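Local atomic coordinates of methyltransferase (Pyrococcus horikoshii, PDB entry 1IXK), a protein that probably transfers a methyl group from S-adenosyl-L-methionine to the 5-position of cytidine in RNA, most likely tRNA. Residues Ser248-Pro251 and Glu252-Glu255; Val257-Trp260 and Ala261-Asn264; Arg213-Asp216 and Asp217-Phe220; Gly29-Ala32 and Ile33-Glu37. All coordinates share one frame; numbering follows the deposited sequence.

Contact 1 (Ser248-Pro251 and Glu252-Glu255)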
loop_
_atom_site.group_PDB
_atom_site.type_symbol
_atom_site.label_atom_id
_atom_site.label_comp_id
_atom_site.label_asym_id
_atom_site.label_seq_id
_atom_site.Cartn_x
_atom_site.Cartn_y
_atom_site.Cartn_z
ATOM N N SER A 248 -4.413 7.474 -0.979
ATOM C CA SER A 248 -5.289 8.612 -1.214
ATOM C C SER A 248 -6.447 8.616 -0.227
ATOM O O SER A 248 -6.890 7.562 0.224
ATOM C CB SER A 248 -5.841 8.549 -2.642
ATOM O OG SER A 248 -6.856 9.517 -2.855
ATOM N N LEU A 249 -6.933 9.807 0.103
ATOM C CA LEU A 249 -8.064 9.947 1.012
ATOM C C LEU A 249 -9.365 10.068 0.220
ATOM O O LEU A 249 -10.456 9.940 0.782
ATOM C CB LEU A 249 -7.908 11.204 1.868
ATOM C CG LEU A 249 -6.762 11.244 2.872
ATOM C CD1 LEU A 249 -6.654 12.650 3.455
ATOM C CD2 LEU A 249 -7.013 10.211 3.958
ATOM N N GLU A 250 -9.244 10.300 -1.085
ATOM C CA GLU A 250 -10.414 10.498 -1.946
ATOM C C GLU A 250 -11.273 9.265 -2.192
ATOM O O GLU A 250 -10.782 8.229 -2.649
ATOM C CB GLU A 250 -9.998 11.060 -3.319
ATOM C CG GLU A 250 -8.969 12.186 -3.310
ATOM C CD GLU A 250 -9.298 13.299 -2.337
ATOM O OE1 GLU A 250 -10.485 13.669 -2.213
ATOM O OE2 GLU A 250 -8.360 13.813 -1.698
ATOM N N PRO A 251 -12.578 9.365 -1.904
ATOM C CA PRO A 251 -13.469 8.223 -2.124
ATOM C C PRO A 251 -13.483 7.810 -3.598
ATOM O O PRO A 251 -13.658 6.637 -3.911
ATOM C CB PRO A 251 -14.826 8.748 -1.663
ATOM C CG PRO A 251 -14.463 9.722 -0.580
ATOM C CD PRO A 251 -13.273 10.447 -1.185
ATOM N N GLU A 252 -13.294 8.775 -4.500
ATOM C CA GLU A 252 -13.304 8.478 -5.932
ATOM C C GLU A 252 -12.223 7.486 -6.355
ATOM O O GLU A 252 -12.405 6.740 -7.318
ATOM C CB GLU A 252 -13.165 9.766 -6.766
ATOM C CG GLU A 252 -14.401 10.674 -6.756
ATOM C CD GLU A 252 -14.428 11.644 -5.593
ATOM O OE1 GLU A 252 -13.624 11.475 -4.642
ATOM O OE2 GLU A 252 -15.264 12.580 -5.627
ATOM N N GLU A 253 -11.097 7.484 -5.647
ATOM C CA GLU A 253 -9.999 6.578 -5.970
ATOM C C GLU A 253 -10.042 5.328 -5.100
ATOM O O GLU A 253 -9.276 4.385 -5.320
ATOM C CB GLU A 253 -8.646 7.269 -5.744
ATOM C CG GLU A 253 -8.422 8.539 -6.539
ATOM C CD GLU A 253 -7.138 9.240 -6.129
ATOM O OE1 GLU A 253 -6.044 8.717 -6.425
ATOM O OE2 GLU A 253 -7.229 10.309 -5.492
ATOM N N ASN A 254 -10.934 5.326 -4.112
ATOM C CA ASN A 254 -11.041 4.205 -3.183
ATOM C C ASN A 254 -12.392 3.482 -3.211
ATOM O O ASN A 254 -12.614 2.580 -4.030
ATOM C CB ASN A 254 -10.756 4.689 -1.754
ATOM C CG ASN A 254 -9.347 5.248 -1.591
ATOM O OD1 ASN A 254 -8.422 4.839 -2.290
ATOM N ND2 ASN A 254 -9.178 6.166 -0.646
ATOM N N GLU A 255 -13.280 3.874 -2.303
ATOM C CA GLU A 255 -14.610 3.271 -2.203
ATOM C C GLU A 255 -15.387 3.236 -3.519
ATOM O O GLU A 255 -16.055 2.247 -3.825
ATOM C CB GLU A 255 -15.442 4.005 -1.147
ATOM C CG GLU A 255 -14.993 3.748 0.294
ATOM C CD GLU A 255 -13.895 4.684 0.779
ATOM O OE1 GLU A 255 -13.384 5.497 -0.018
ATOM O OE2 GLU A 255 -13.544 4.598 1.975
#

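Contact 2 (Val257-Trp260 and Ala261-Asn264)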
loop_
_atom_site.group_PDB
_atom_site.type_symbol
_atom_site.label_atom_id
_atom_site.label_comp_id
_atom_site.label_asym_id
_atom_site.label_seq_id
_atom_site.Cartn_x
_atom_site.Cartn_y
_atom_site.Cartn_z
ATOM N N VAL A 257 -14.215 3.119 -6.566
ATOM C CA VAL A 257 -13.630 2.138 -7.467
ATOM C C VAL A 257 -14.028 0.738 -7.024
ATOM O O VAL A 257 -14.355 -0.116 -7.853
ATOM C CB VAL A 257 -12.092 2.243 -7.486
ATOM C CG1 VAL A 257 -11.501 1.145 -8.363
ATOM C CG2 VAL A 257 -11.676 3.612 -7.998
ATOM N N ILE A 258 -14.001 0.506 -5.713
ATOM C CA ILE A 258 -14.376 -0.800 -5.174
ATOM C C ILE A 258 -15.866 -1.081 -5.415
ATOM O O ILE A 258 -16.234 -2.197 -5.777
ATOM C CB ILE A 258 -14.049 -0.894 -3.662
ATOM C CG1 ILE A 258 -12.542 -0.702 -3.457
ATOM C CG2 ILE A 258 -14.450 -2.261 -3.110
ATOM C CD1 ILE A 258 -11.702 -1.614 -4.317
ATOM N N GLN A 259 -16.718 -0.077 -5.216
ATOM C CA GLN A 259 -18.147 -0.273 -5.458
ATOM C C GLN A 259 -18.355 -0.613 -6.934
ATOM O O GLN A 259 -19.154 -1.489 -7.283
ATOM C CB GLN A 259 -18.946 0.986 -5.121
ATOM C CG GLN A 259 -20.447 0.797 -5.337
ATOM C CD GLN A 259 -21.048 -0.206 -4.368
ATOM O OE1 GLN A 259 -21.105 0.038 -3.171
ATOM N NE2 GLN A 259 -21.489 -1.342 -4.885
ATOM N N TRP A 260 -17.634 0.089 -7.800
ATOM C CA TRP A 260 -17.738 -0.158 -9.229
ATOM C C TRP A 260 -17.344 -1.602 -9.528
ATOM O O TRP A 260 -18.009 -2.285 -10.301
ATOM C CB TRP A 260 -16.831 0.796 -10.010
ATOM C CG TRP A 260 -16.734 0.432 -11.458
ATOM C CD1 TRP A 260 -17.726 0.518 -12.398
ATOM C CD2 TRP A 260 -15.596 -0.115 -12.125
ATOM N NE1 TRP A 260 -17.272 0.056 -13.612
ATOM C CE2 TRP A 260 -15.967 -0.340 -13.473
ATOM C CE3 TRP A 260 -14.294 -0.442 -11.717
ATOM C CZ2 TRP A 260 -15.084 -0.873 -14.414
ATOM C CZ3 TRP A 260 -13.414 -0.973 -12.654
ATOM C CH2 TRP A 260 -13.816 -1.183 -13.988
ATOM N N ALA A 261 -16.268 -2.073 -8.905
ATOM C CA ALA A 261 -15.811 -3.442 -9.130
ATOM C C ALA A 261 -16.860 -4.457 -8.677
ATOM O O ALA A 261 -17.104 -5.453 -9.357
ATOM C CB ALA A 261 -14.499 -3.686 -8.392
ATOM N N LEU A 262 -17.470 -4.205 -7.522
ATOM C CA LEU A 262 -18.492 -5.102 -6.998
ATOM C C LEU A 262 -19.698 -5.134 -7.939
ATOM O O LEU A 262 -20.325 -6.177 -8.113
ATOM C CB LEU A 262 -18.940 -4.644 -5.603
ATOM C CG LEU A 262 -17.939 -4.761 -4.448
ATOM C CD1 LEU A 262 -18.481 -4.018 -3.232
ATOM C CD2 LEU A 262 -17.694 -6.222 -4.118
ATOM N N ASP A 263 -20.016 -3.994 -8.546
ATOM C CA ASP A 263 -21.159 -3.906 -9.469
ATOM C C ASP A 263 -20.824 -4.439 -10.852
ATOM O O ASP A 263 -21.683 -4.975 -11.555
ATOM C CB ASP A 263 -21.615 -2.454 -9.674
ATOM C CG ASP A 263 -22.085 -1.782 -8.406
ATOM O OD1 ASP A 263 -22.402 -2.484 -7.428
ATOM O OD2 ASP A 263 -22.153 -0.532 -8.407
ATOM N N ASN A 264 -19.570 -4.276 -11.246
ATOM C CA ASN A 264 -19.140 -4.668 -12.578
ATOM C C ASN A 264 -18.576 -6.080 -12.763
ATOM O O ASN A 264 -18.680 -6.646 -13.852
ATOM C CB ASN A 264 -18.127 -3.638 -13.074
ATOM C CG ASN A 264 -18.026 -3.605 -14.573
ATOM O OD1 ASN A 264 -18.988 -3.258 -15.258
ATOM N ND2 ASN A 264 -16.860 -3.978 -15.099
#

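Contact 3 (Arg213-Asp216 and Asp217-Phe220)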
loop_
_atom_site.group_PDB
_atom_site.type_symbol
_atom_site.label_atom_id
_atom_site.label_comp_id
_atom_site.label_asym_id
_atom_site.label_seq_id
_atom_site.Cartn_x
_atom_site.Cartn_y
_atom_site.Cartn_z
ATOM N N ARG A 213 -3.551 18.792 -5.117
ATOM C CA ARG A 213 -4.058 18.136 -6.316
ATOM C C ARG A 213 -5.301 18.858 -6.820
ATOM O O ARG A 213 -5.804 19.782 -6.177
ATOM C CB ARG A 213 -4.423 16.676 -6.018
ATOM C CG ARG A 213 -3.332 15.857 -5.344
ATOM C CD ARG A 213 -3.840 14.457 -5.008
ATOM N NE ARG A 213 -4.109 13.673 -6.211
ATOM C CZ ARG A 213 -4.745 12.504 -6.225
ATOM N NH1 ARG A 213 -5.192 11.969 -5.096
ATOM N NH2 ARG A 213 -4.922 11.865 -7.372
ATOM N N THR A 214 -5.795 18.428 -7.976
ATOM C CA THR A 214 -6.990 19.017 -8.560
ATOM C C THR A 214 -8.027 17.919 -8.769
ATOM O O THR A 214 -7.695 16.733 -8.785
ATOM C CB THR A 214 -6.692 19.664 -9.920
ATOM O OG1 THR A 214 -6.342 18.644 -10.864
ATOM C CG2 THR A 214 -5.543 20.646 -9.799
HETATM N N MSE A 215 -9.281 18.321 -8.931
HETATM C CA MSE A 215 -10.364 17.374 -9.145
HETATM C C MSE A 215 -10.024 16.557 -10.395
HETATM O O MSE A 215 -10.376 15.383 -10.495
HETATM C CB MSE A 215 -11.679 18.142 -9.317
HETATM C CG MSE A 215 -12.918 17.471 -8.741
HETATM SE SE MSE A 215 -12.784 16.858 -7.025
HETATM C CE MSE A 215 -12.858 15.102 -7.374
ATOM N N ASP A 216 -9.319 17.181 -11.339
ATOM C CA ASP A 216 -8.908 16.508 -12.572
ATOM C C ASP A 216 -7.924 15.385 -12.284
ATOM O O ASP A 216 -8.036 14.293 -12.841
ATOM C CB ASP A 216 -8.254 17.496 -13.544
ATOM C CG ASP A 216 -9.255 18.156 -14.467
ATOM O OD1 ASP A 216 -8.839 19.010 -15.281
ATOM O OD2 ASP A 216 -10.455 17.818 -14.383
ATOM N N ASP A 217 -6.949 15.660 -11.425
ATOM C CA ASP A 217 -5.954 14.657 -11.076
ATOM C C ASP A 217 -6.630 13.453 -10.426
ATOM O O ASP A 217 -6.205 12.318 -10.624
ATOM C CB ASP A 217 -4.912 15.246 -10.124
ATOM C CG ASP A 217 -4.181 16.434 -10.723
ATOM O OD1 ASP A 217 -3.594 16.286 -11.814
ATOM O OD2 ASP A 217 -4.195 17.515 -10.103
ATOM N N ILE A 218 -7.685 13.707 -9.652
ATOM C CA ILE A 218 -8.416 12.636 -8.979
ATOM C C ILE A 218 -9.112 11.759 -10.018
ATOM O O ILE A 218 -9.137 10.534 -9.892
ATOM C CB ILE A 218 -9.463 13.209 -7.989
ATOM C CG1 ILE A 218 -8.750 14.020 -6.900
ATOM C CG2 ILE A 218 -10.262 12.076 -7.353
ATOM C CD1 ILE A 218 -9.680 14.709 -5.917
ATOM N N LYS A 219 -9.667 12.391 -11.045
ATOM C CA LYS A 219 -10.345 11.667 -12.116
ATOM C C LYS A 219 -9.361 10.800 -12.888
ATOM O O LYS A 219 -9.642 9.638 -13.185
ATOM C CB LYS A 219 -11.012 12.642 -13.085
ATOM C CG LYS A 219 -12.174 13.413 -12.503
ATOM C CD LYS A 219 -13.242 12.474 -11.993
ATOM C CE LYS A 219 -14.549 13.207 -11.803
ATOM N NZ LYS A 219 -15.073 13.698 -13.107
ATOM N N PHE A 220 -8.206 11.368 -13.214
ATOM C CA PHE A 220 -7.194 10.631 -13.954
ATOM C C PHE A 220 -6.797 9.360 -13.210
ATOM O O PHE A 220 -6.762 8.276 -13.792
ATOM C CB PHE A 220 -5.953 11.497 -14.176
ATOM C CG PHE A 220 -4.875 10.808 -14.961
ATOM C CD1 PHE A 220 -5.020 10.596 -16.327
ATOM C CD2 PHE A 220 -3.716 10.363 -14.333
ATOM C CE1 PHE A 220 -4.031 9.941 -17.056
ATOM C CE2 PHE A 220 -2.720 9.706 -15.051
ATOM C CZ PHE A 220 -2.877 9.498 -16.418
#

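Contact 4 (Gly29-Ala32 and Ile33-Glu37)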
loop_
_atom_site.group_PDB
_atom_site.type_symbol
_atom_site.label_atom_id
_atom_site.label_comp_id
_atom_site.label_asym_id
_atom_site.label_seq_id
_atom_site.Cartn_x
_atom_site.Cartn_y
_atom_site.Cartn_z
ATOM N N GLY A 29 -16.040 15.816 9.071
ATOM C CA GLY A 29 -16.424 16.854 10.013
ATOM C C GLY A 29 -15.214 17.515 10.647
ATOM O O GLY A 29 -14.197 17.712 9.983
ATOM N N GLU A 30 -15.311 17.849 11.932
ATOM C CA GLU A 30 -14.208 18.502 12.639
ATOM C C GLU A 30 -12.901 17.709 12.624
ATOM O O GLU A 30 -11.822 18.285 12.757
ATOM C CB GLU A 30 -14.600 18.813 14.089
ATOM C CG GLU A 30 -15.123 17.624 14.890
ATOM C CD GLU A 30 -16.613 17.389 14.705
ATOM O OE1 GLU A 30 -17.049 17.112 13.564
ATOM O OE2 GLU A 30 -17.354 17.482 15.708
ATOM N N ARG A 31 -12.989 16.393 12.460
ATOM C CA ARG A 31 -11.787 15.563 12.420
ATOM C C ARG A 31 -10.947 15.931 11.194
ATOM O O ARG A 31 -9.745 15.665 11.146
ATOM C CB ARG A 31 -12.161 14.077 12.367
ATOM C CG ARG A 31 -10.957 13.140 12.385
ATOM C CD ARG A 31 -11.360 11.689 12.183
ATOM N NE ARG A 31 -10.198 10.804 12.187
ATOM C CZ ARG A 31 -10.257 9.482 12.050
ATOM N NH1 ARG A 31 -11.426 8.881 11.894
ATOM N NH2 ARG A 31 -9.143 8.760 12.075
ATOM N N ALA A 32 -11.589 16.552 10.210
ATOM C CA ALA A 32 -10.903 16.955 8.990
ATOM C C ALA A 32 -9.617 17.726 9.293
ATOM O O ALA A 32 -8.570 17.449 8.713
ATOM C CB ALA A 32 -11.833 17.803 8.125
ATOM N N ILE A 33 -9.695 18.687 10.207
ATOM C CA ILE A 33 -8.529 19.482 10.564
ATOM C C ILE A 33 -7.440 18.626 11.216
ATOM O O ILE A 33 -6.257 18.803 10.935
ATOM C CB ILE A 33 -8.917 20.642 11.527
ATOM C CG1 ILE A 33 -7.677 21.465 11.886
ATOM C CG2 ILE A 33 -9.560 20.090 12.783
ATOM C CD1 ILE A 33 -7.038 22.153 10.703
ATOM N N ARG A 34 -7.842 17.695 12.074
ATOM C CA ARG A 34 -6.885 16.828 12.755
ATOM C C ARG A 34 -6.140 15.915 11.778
ATOM O O ARG A 34 -4.959 15.622 11.963
ATOM C CB ARG A 34 -7.599 15.998 13.829
ATOM C CG ARG A 34 -8.297 16.859 14.888
ATOM C CD ARG A 34 -8.515 16.113 16.198
ATOM N NE ARG A 34 -9.546 15.081 16.121
ATOM C CZ ARG A 34 -10.847 15.321 15.978
ATOM N NH1 ARG A 34 -11.292 16.566 15.892
ATOM N NH2 ARG A 34 -11.706 14.312 15.930
ATOM N N ILE A 35 -6.832 15.468 10.737
ATOM C CA ILE A 35 -6.220 14.607 9.730
ATOM C C ILE A 35 -5.242 15.428 8.889
ATOM O O ILE A 35 -4.106 15.013 8.657
ATOM C CB ILE A 35 -7.294 13.990 8.807
ATOM C CG1 ILE A 35 -8.107 12.950 9.586
ATOM C CG2 ILE A 35 -6.640 13.377 7.567
ATOM C CD1 ILE A 35 -9.383 12.520 8.890
ATOM N N ALA A 36 -5.690 16.601 8.445
ATOM C CA ALA A 36 -4.864 17.479 7.623
ATOM C C ALA A 36 -3.573 17.892 8.329
ATOM O O ALA A 36 -2.488 17.822 7.745
ATOM C CB ALA A 36 -5.658 18.717 7.224
ATOM N N GLU A 37 -3.684 18.315 9.583
ATOM C CA GLU A 37 -2.503 18.732 10.330
ATOM C C GLU A 37 -1.579 17.563 10.657
ATOM O O GLU A 37 -0.361 17.695 10.574
ATOM C CB GLU A 37 -2.902 19.430 11.631
ATOM C CG GLU A 37 -3.709 20.694 11.438
ATOM C CD GLU A 37 -3.947 21.421 12.743
ATOM O OE1 GLU A 37 -4.294 20.752 13.741
ATOM O OE2 GLU A 37 -3.793 22.661 12.767
#

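Contact 1 (Ser248-Pro251 and Glu252-Glu255)
Ser248 and Glu253 are joined by a side-chain hydrogen bond, OG of Ser248 donating to OE2 of Glu253 at 2.8 Å. The hydroxyl drops steeply onto the carboxylate, 74° out of its plane. With OG turned opposite the backbone nitrogen (chi1 171°), the same oxygen accepts from N of Glu250 at 3.1 Å, an ST turn; a serine suits the place because its small hydroxyl both gives and receives. Asn254 folds back over the turn, its ND2 reaching O of Ser248 at 2.8 Å, within its own amide plane but above that of the carbonyl. Its OD1 accepts from Thr246 OG1, which in turn accepts from N of Ser248. All this lies just beyond Cys247, the predicted nucleophile, where the Rossmann-like methyltransferase fold passes from strand 240-246 to helix 255-264. Within the bend, N of Glu253 donates to O of Glu250 at 3.1 Å and N of Asn254 to O of Pro251 at 3.0 Å; proline fits here, having no N-H to satisfy. OE2 of Glu253 also takes a salt bridge from Arg213, and a leucine in place of Glu253 would probably leave the Arg213 guanidinium and the Ser248 hydroxyl without their shared acceptor. Glu250 OE1 and Glu252 OE1 stand 4.5 Å apart, like charges bridged by NH2 of Arg23, while Glu250 OE2 bonds Ser200 and Tyr24.

Contact 2 (Val257-Trp260 and Ala261-Asn264)
Asn264 lays its CB over one face of the Trp260 indole, 4.0 Å from the centroid of the five-membered ring, a CH-pi contact four residues along the helix. The amide continues alongside the ring, its plane turned only 16° from the indole's, with ND2 of Asn264 3.6 Å from CZ2 of Trp260. On another flank Gln259 reaches Asp263: NE2 of Gln259 gives a bent hydrogen bond of 2.9 Å to OD1 of Asp263, which lies near the amide plane of Gln259 while the donor stands above the plane of the carboxylate. CG of Gln259 stands opposite its backbone nitrogen (chi1 -179°) and the chain then bends, which brings the amide back over the following turn. Its other end is fixed too, since OE1 accepts from N of Ser288. Beneath these side chains run regular i to i+4 bonds, among them N of Asn264 to O of Trp260 at 2.7 Å. Farther out, Val257 and Ala261 rest on Leu229 of helix 215-235, small enough to let the helices approach, while Ile258 and Leu262 face strand 267-270. Trp260 reaches Met226 and meets Phe265 edge-to-face; an alanine here would probably open a gap beside Met226 and set the Asn264 amide free to turn. Asp263 brings negative charge to the carboxyl end of helix 255-264, an unfavourable place that the amide N-H of Gln259 probably eases in part.

Contact 3 (Arg213-Asp216 and Asp217-Phe220)
Thr214 and Asp217 are set for each other by their first torsions: OG1 of Thr214 sits between its backbone N and carbonyl carbon (chi1 67°), while CG of Asp217 lies beside its own N (chi1 -59°), turning the carboxylate back to the start of helix 215-235. There they form a capping box. N of Asp217 donates to OG1 of Thr214 at 3.1 Å, and N of Thr214 donates to OD2 of Asp217 at 2.8 Å, using the anti lone pair. The hydroxyl also gives a short bond of 2.5 Å to OD2, arriving from above the carboxylate plane. Threonine suits an N-cap because its oxygen can take a backbone N-H that has no carbonyl a turn earlier. Next to the cap, Arg213 bends at chi3 so that its guanidinium lies flat over CG1 of Ile218, while NH1 goes on to Glu253 and Ser200. CE of Met215, a selenomethionine here, touches CD1 of Ile218 at 3.5 Å, and both side chains pack on Arg23 of helix 18-28. Two donors thus grip OD2, and the helix's amino end probably helps to keep Asp217 negatively charged.

Contact 4 (Gly29-Ala32 and Ile33-Glu37)
Arg31 and Arg34 cross at about a right angle, yet their guanidinium planes are nearly parallel, only 8° apart. Arg34 bends at chi3 and lays one face of its guanidinium against the root of Arg31: CA of Arg31 is 3.4 Å above the plane, offset toward the rim, and NH2 of Arg34 is 3.6 Å from CB of Arg31. Arg31 itself runs straight out, all its torsions close to 180°, so that its charged end is carried well beyond that contact; NE of Arg31 and NH2 of Arg34 stay 5.3 Å apart. Ile35 crosses the Arg31 chain obliquely, its CD1 lying 3.8 Å from NE and almost as near to CG, a branched apolar side chain against the methylenes of a long one. Glu30 points the same way as Arg34, but its carboxylate is turned 82° from the guanidinium and OE2 remains 6.1 Å from NH1, too far for a salt bridge. Gly29, with positive phi, ends helix 18-28 just before, and a CB there would run into the Glu30 carboxylate. From here helix 31-38 sets out, with N of Ile35 bonded to O of Arg31 at 2.9 Å; Ala32 and Ala36, small enough for close approach, face Tyr24 and Leu11 respectively. Arg31 reaches away to Glu276 and Asp300 by salt bridges and to Tyr298 by a cation-pi contact. These two carboxylates probably more than offset its charge, which would make the second arginine nearby easier to tolerate, and they fasten this N-terminal helix to the methyltransferase part of the chain.

In the fold
From the N terminus the order is contact 4, contact 3, contact 1, contact 2. Each is confined to one continuous stretch, so none closes a long loop and none nests in or crosses another. Contact 4 begins helix 31-38 in the N-terminal region; contact 3 begins helix 215-235; contact 1 turns from strand 240-246 into helix 255-264, which contact 2 carries to its end. Contact 1 is the hub: it bonds contact 3 through Glu253 and Arg213, runs straight into contact 2, where Glu252 packs on Val257, and touches contact 4 through Leu249 on Ile35, linking the two family regions. Contacts 2 and 4 lie farthest apart, their centres about 28 Å from each other.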